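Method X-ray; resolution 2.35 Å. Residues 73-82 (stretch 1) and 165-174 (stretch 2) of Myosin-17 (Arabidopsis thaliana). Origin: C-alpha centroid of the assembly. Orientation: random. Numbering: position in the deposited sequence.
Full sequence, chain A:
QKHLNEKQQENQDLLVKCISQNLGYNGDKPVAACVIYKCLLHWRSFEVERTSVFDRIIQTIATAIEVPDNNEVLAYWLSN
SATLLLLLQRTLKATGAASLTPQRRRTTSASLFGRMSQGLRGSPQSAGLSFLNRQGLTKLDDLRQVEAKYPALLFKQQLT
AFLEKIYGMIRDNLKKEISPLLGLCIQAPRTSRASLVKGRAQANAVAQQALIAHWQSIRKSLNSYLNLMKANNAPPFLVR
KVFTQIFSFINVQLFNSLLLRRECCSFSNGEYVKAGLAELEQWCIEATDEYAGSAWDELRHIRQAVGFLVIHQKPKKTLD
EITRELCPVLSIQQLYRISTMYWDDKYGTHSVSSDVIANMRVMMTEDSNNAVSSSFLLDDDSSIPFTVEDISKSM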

# COMPACT_ATOMS: atom_id res chain seq x y z
N VAL A 73 7.20 -14.18 -6.03
CA VAL A 73 6.31 -14.50 -7.19
C VAL A 73 5.24 -13.40 -7.34
O VAL A 73 4.83 -13.15 -8.49
CB VAL A 73 5.68 -15.90 -7.06
CG1 VAL A 73 4.73 -16.01 -5.87
CG2 VAL A 73 4.99 -16.34 -8.33
N LEU A 74 4.82 -12.77 -6.24
CA LEU A 74 3.82 -11.66 -6.24
C LEU A 74 4.45 -10.39 -6.83
O LEU A 74 3.81 -9.77 -7.70
CB LEU A 74 3.31 -11.40 -4.82
CG LEU A 74 2.15 -12.28 -4.36
CD1 LEU A 74 1.96 -12.18 -2.85
CD2 LEU A 74 0.86 -11.92 -5.08
N ALA A 75 5.63 -10.01 -6.35
CA ALA A 75 6.40 -8.84 -6.83
C ALA A 75 6.68 -8.99 -8.32
O ALA A 75 6.55 -7.99 -9.07
CB ALA A 75 7.67 -8.69 -6.03
N TYR A 76 7.04 -10.21 -8.74
CA TYR A 76 7.32 -10.60 -10.15
C TYR A 76 6.08 -10.35 -11.01
O TYR A 76 6.19 -9.66 -12.04
CB TYR A 76 7.76 -12.07 -10.23
CG TYR A 76 8.11 -12.53 -11.62
CD1 TYR A 76 9.29 -12.13 -12.23
CD2 TYR A 76 7.26 -13.35 -12.34
CE1 TYR A 76 9.63 -12.55 -13.51
CE2 TYR A 76 7.58 -13.78 -13.62
CZ TYR A 76 8.76 -13.37 -14.21
OH TYR A 76 9.08 -13.78 -15.47
N TRP A 77 4.94 -10.90 -10.59
CA TRP A 77 3.67 -10.87 -11.37
C TRP A 77 2.97 -9.51 -11.24
O TRP A 77 2.13 -9.22 -12.11
CB TRP A 77 2.75 -12.04 -10.96
CG TRP A 77 3.12 -13.31 -11.66
CD1 TRP A 77 3.49 -14.49 -11.10
CD2 TRP A 77 3.19 -13.50 -13.09
NE1 TRP A 77 3.76 -15.42 -12.07
CE2 TRP A 77 3.60 -14.83 -13.30
CE3 TRP A 77 2.95 -12.68 -14.19
CZ2 TRP A 77 3.76 -15.36 -14.58
CZ3 TRP A 77 3.11 -13.20 -15.46
CH2 TRP A 77 3.51 -14.53 -15.65
N LEU A 78 3.30 -8.71 -10.23
CA LEU A 78 2.85 -7.30 -10.15
C LEU A 78 3.49 -6.51 -11.30
O LEU A 78 2.75 -5.86 -12.07
CB LEU A 78 3.22 -6.68 -8.80
CG LEU A 78 2.80 -5.22 -8.63
CD1 LEU A 78 1.33 -5.13 -8.24
CD2 LEU A 78 3.67 -4.52 -7.61
N SER A 79 4.82 -6.59 -11.42
CA SER A 79 5.63 -5.87 -12.44
C SER A 79 5.20 -6.30 -13.85
O SER A 79 5.09 -5.42 -14.72
CB SER A 79 7.10 -6.09 -12.22
OG SER A 79 7.86 -5.19 -13.01
N ASN A 80 4.95 -7.60 -14.05
CA ASN A 80 4.57 -8.19 -15.36
C ASN A 80 3.13 -7.79 -15.72
O ASN A 80 2.91 -7.36 -16.87
CB ASN A 80 4.74 -9.71 -15.38
CG ASN A 80 6.13 -10.12 -15.82
OD1 ASN A 80 6.44 -10.07 -17.01
ND2 ASN A 80 6.97 -10.50 -14.88
N SER A 81 2.19 -7.95 -14.79
CA SER A 81 0.75 -7.63 -14.99
C SER A 81 0.60 -6.16 -15.36
O SER A 81 -0.15 -5.86 -16.31
CB SER A 81 -0.06 -7.98 -13.77
OG SER A 81 0.10 -9.35 -13.43
N ALA A 82 1.28 -5.27 -14.63
CA ALA A 82 1.25 -3.80 -14.84
C ALA A 82 1.69 -3.48 -16.28
O ALA A 82 0.99 -2.71 -16.95
CB ALA A 82 2.12 -3.11 -13.82
N LYS A 165 -5.63 -7.82 -7.04
CA LYS A 165 -5.48 -8.94 -6.07
C LYS A 165 -4.02 -9.06 -5.62
O LYS A 165 -3.78 -9.16 -4.40
CB LYS A 165 -5.95 -10.26 -6.69
CG LYS A 165 -5.74 -11.50 -5.83
CD LYS A 165 -6.49 -12.71 -6.34
CE LYS A 165 -6.06 -14.00 -5.66
NZ LYS A 165 -6.47 -14.03 -4.23
N ILE A 166 -3.09 -9.06 -6.58
CA ILE A 166 -1.63 -9.19 -6.32
C ILE A 166 -1.17 -7.98 -5.48
O ILE A 166 -0.60 -8.21 -4.40
CB ILE A 166 -0.85 -9.34 -7.64
CG1 ILE A 166 -1.07 -10.73 -8.25
CG2 ILE A 166 0.64 -9.05 -7.45
CD1 ILE A 166 -0.75 -10.81 -9.73
N TYR A 167 -1.45 -6.76 -5.94
CA TYR A 167 -1.19 -5.50 -5.20
C TYR A 167 -1.69 -5.64 -3.76
O TYR A 167 -0.94 -5.31 -2.82
CB TYR A 167 -1.87 -4.30 -5.87
CG TYR A 167 -1.86 -3.05 -5.03
CD1 TYR A 167 -2.86 -2.80 -4.11
CD2 TYR A 167 -0.85 -2.11 -5.16
CE1 TYR A 167 -2.86 -1.64 -3.34
CE2 TYR A 167 -0.84 -0.95 -4.40
CZ TYR A 167 -1.84 -0.72 -3.48
OH TYR A 167 -1.82 0.42 -2.73
N GLY A 168 -2.94 -6.08 -3.60
CA GLY A 168 -3.61 -6.27 -2.30
C GLY A 168 -2.87 -7.25 -1.41
O GLY A 168 -2.79 -6.99 -0.20
N MET A 169 -2.34 -8.34 -1.99
CA MET A 169 -1.67 -9.45 -1.24
C MET A 169 -0.29 -9.00 -0.75
O MET A 169 0.05 -9.32 0.40
CB MET A 169 -1.54 -10.70 -2.11
CG MET A 169 -2.81 -11.51 -2.17
SD MET A 169 -2.92 -12.54 -3.65
CE MET A 169 -1.99 -13.98 -3.12
N ILE A 170 0.48 -8.29 -1.59
CA ILE A 170 1.79 -7.69 -1.22
C ILE A 170 1.56 -6.77 -0.02
O ILE A 170 2.23 -6.96 1.02
CB ILE A 170 2.45 -6.96 -2.41
CG1 ILE A 170 2.94 -7.95 -3.48
CG2 ILE A 170 3.58 -6.05 -1.94
CD1 ILE A 170 3.34 -7.30 -4.79
N ARG A 171 0.65 -5.80 -0.16
CA ARG A 171 0.30 -4.80 0.88
C ARG A 171 -0.13 -5.51 2.17
O ARG A 171 0.39 -5.16 3.23
CB ARG A 171 -0.80 -3.87 0.37
CG ARG A 171 -1.35 -2.90 1.41
CD ARG A 171 -2.67 -2.31 0.98
NE ARG A 171 -3.72 -3.32 0.93
CZ ARG A 171 -4.92 -3.16 0.37
NH1 ARG A 171 -5.24 -2.01 -0.21
NH2 ARG A 171 -5.79 -4.15 0.39
N ASP A 172 -1.06 -6.46 2.07
CA ASP A 172 -1.65 -7.17 3.24
C ASP A 172 -0.57 -8.05 3.89
O ASP A 172 -0.54 -8.10 5.13
CB ASP A 172 -2.94 -7.91 2.84
CG ASP A 172 -4.13 -6.99 2.54
OD1 ASP A 172 -4.01 -5.77 2.76
OD2 ASP A 172 -5.16 -7.51 2.08
N ASN A 173 0.30 -8.69 3.10
CA ASN A 173 1.44 -9.50 3.60
C ASN A 173 2.37 -8.62 4.46
O ASN A 173 2.82 -9.10 5.52
CB ASN A 173 2.26 -10.14 2.47
CG ASN A 173 1.63 -11.40 1.90
OD1 ASN A 173 0.57 -11.83 2.35
ND2 ASN A 173 2.27 -11.99 0.91
N LEU A 174 2.65 -7.40 4.00
CA LEU A 174 3.49 -6.40 4.72
C LEU A 174 2.78 -5.96 6.00
O LEU A 174 3.46 -5.88 7.04
CB LEU A 174 3.79 -5.22 3.78
CG LEU A 174 4.59 -4.06 4.37
CD1 LEU A 174 5.82 -4.55 5.13
CD2 LEU A 174 5.01 -3.10 3.27

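How do the two backbones lie against each other? Both stretches are helical throughout, and their axes approach to 9.4 Å with an angle of 145° between their N-to-C directions, so they run roughly antiparallel. The helices come closest in register at Leu-74 and Ile-166, whose CA atoms are 6.0 Å apart. No hydrogen bond crosses between them; each backbone satisfies its own i to i+4 pattern, and the contact rests on apolar packing.

What does Ile-166 do at the start of the contact? Its CA-to-CB bond points toward stretch 1, and its side chain fits as a knob among Leu-74, Trp-77, Leu-78 and Ser-81. Ile-166 CG2 lies 3.3 Å from Leu-74 O and 3.8 Å from Leu-78 CB, while Ile-166 CD1 lies 3.9 Å from Trp-77 CB. Ser-81 borders this pocket, and its hydroxyl is engaged within its own helix: Ser-81 OG donates to Trp-77 O at a very short 2.4 Å.

Does Tyr-167 contribute, although it points away overall? It does so near its backbone, where Tyr-167 CB meets Leu-78 CD1 at 4.1 Å. The Leu-78 side chain starts sideways, but its end comes nearer to stretch 2, and Leu-78 CD2 also packs 4.0 Å from Ile-170 CD1.

How do Met-169, Ile-170 and Asn-173 receive Leu-74? Together with Ile-166 they form the hole for this leucine, the residue most covered across the contact. Leu-74 CD1 lies 3.9 Å from Met-169 CB, and Leu-74 CB lies 3.7 Å from Ile-170 CG1. One turn beyond Met-169, Asn-173 ND2 comes within 3.8 Å of Leu-74 CD1, a van der Waals contact in which the amide simply borders the methyl group.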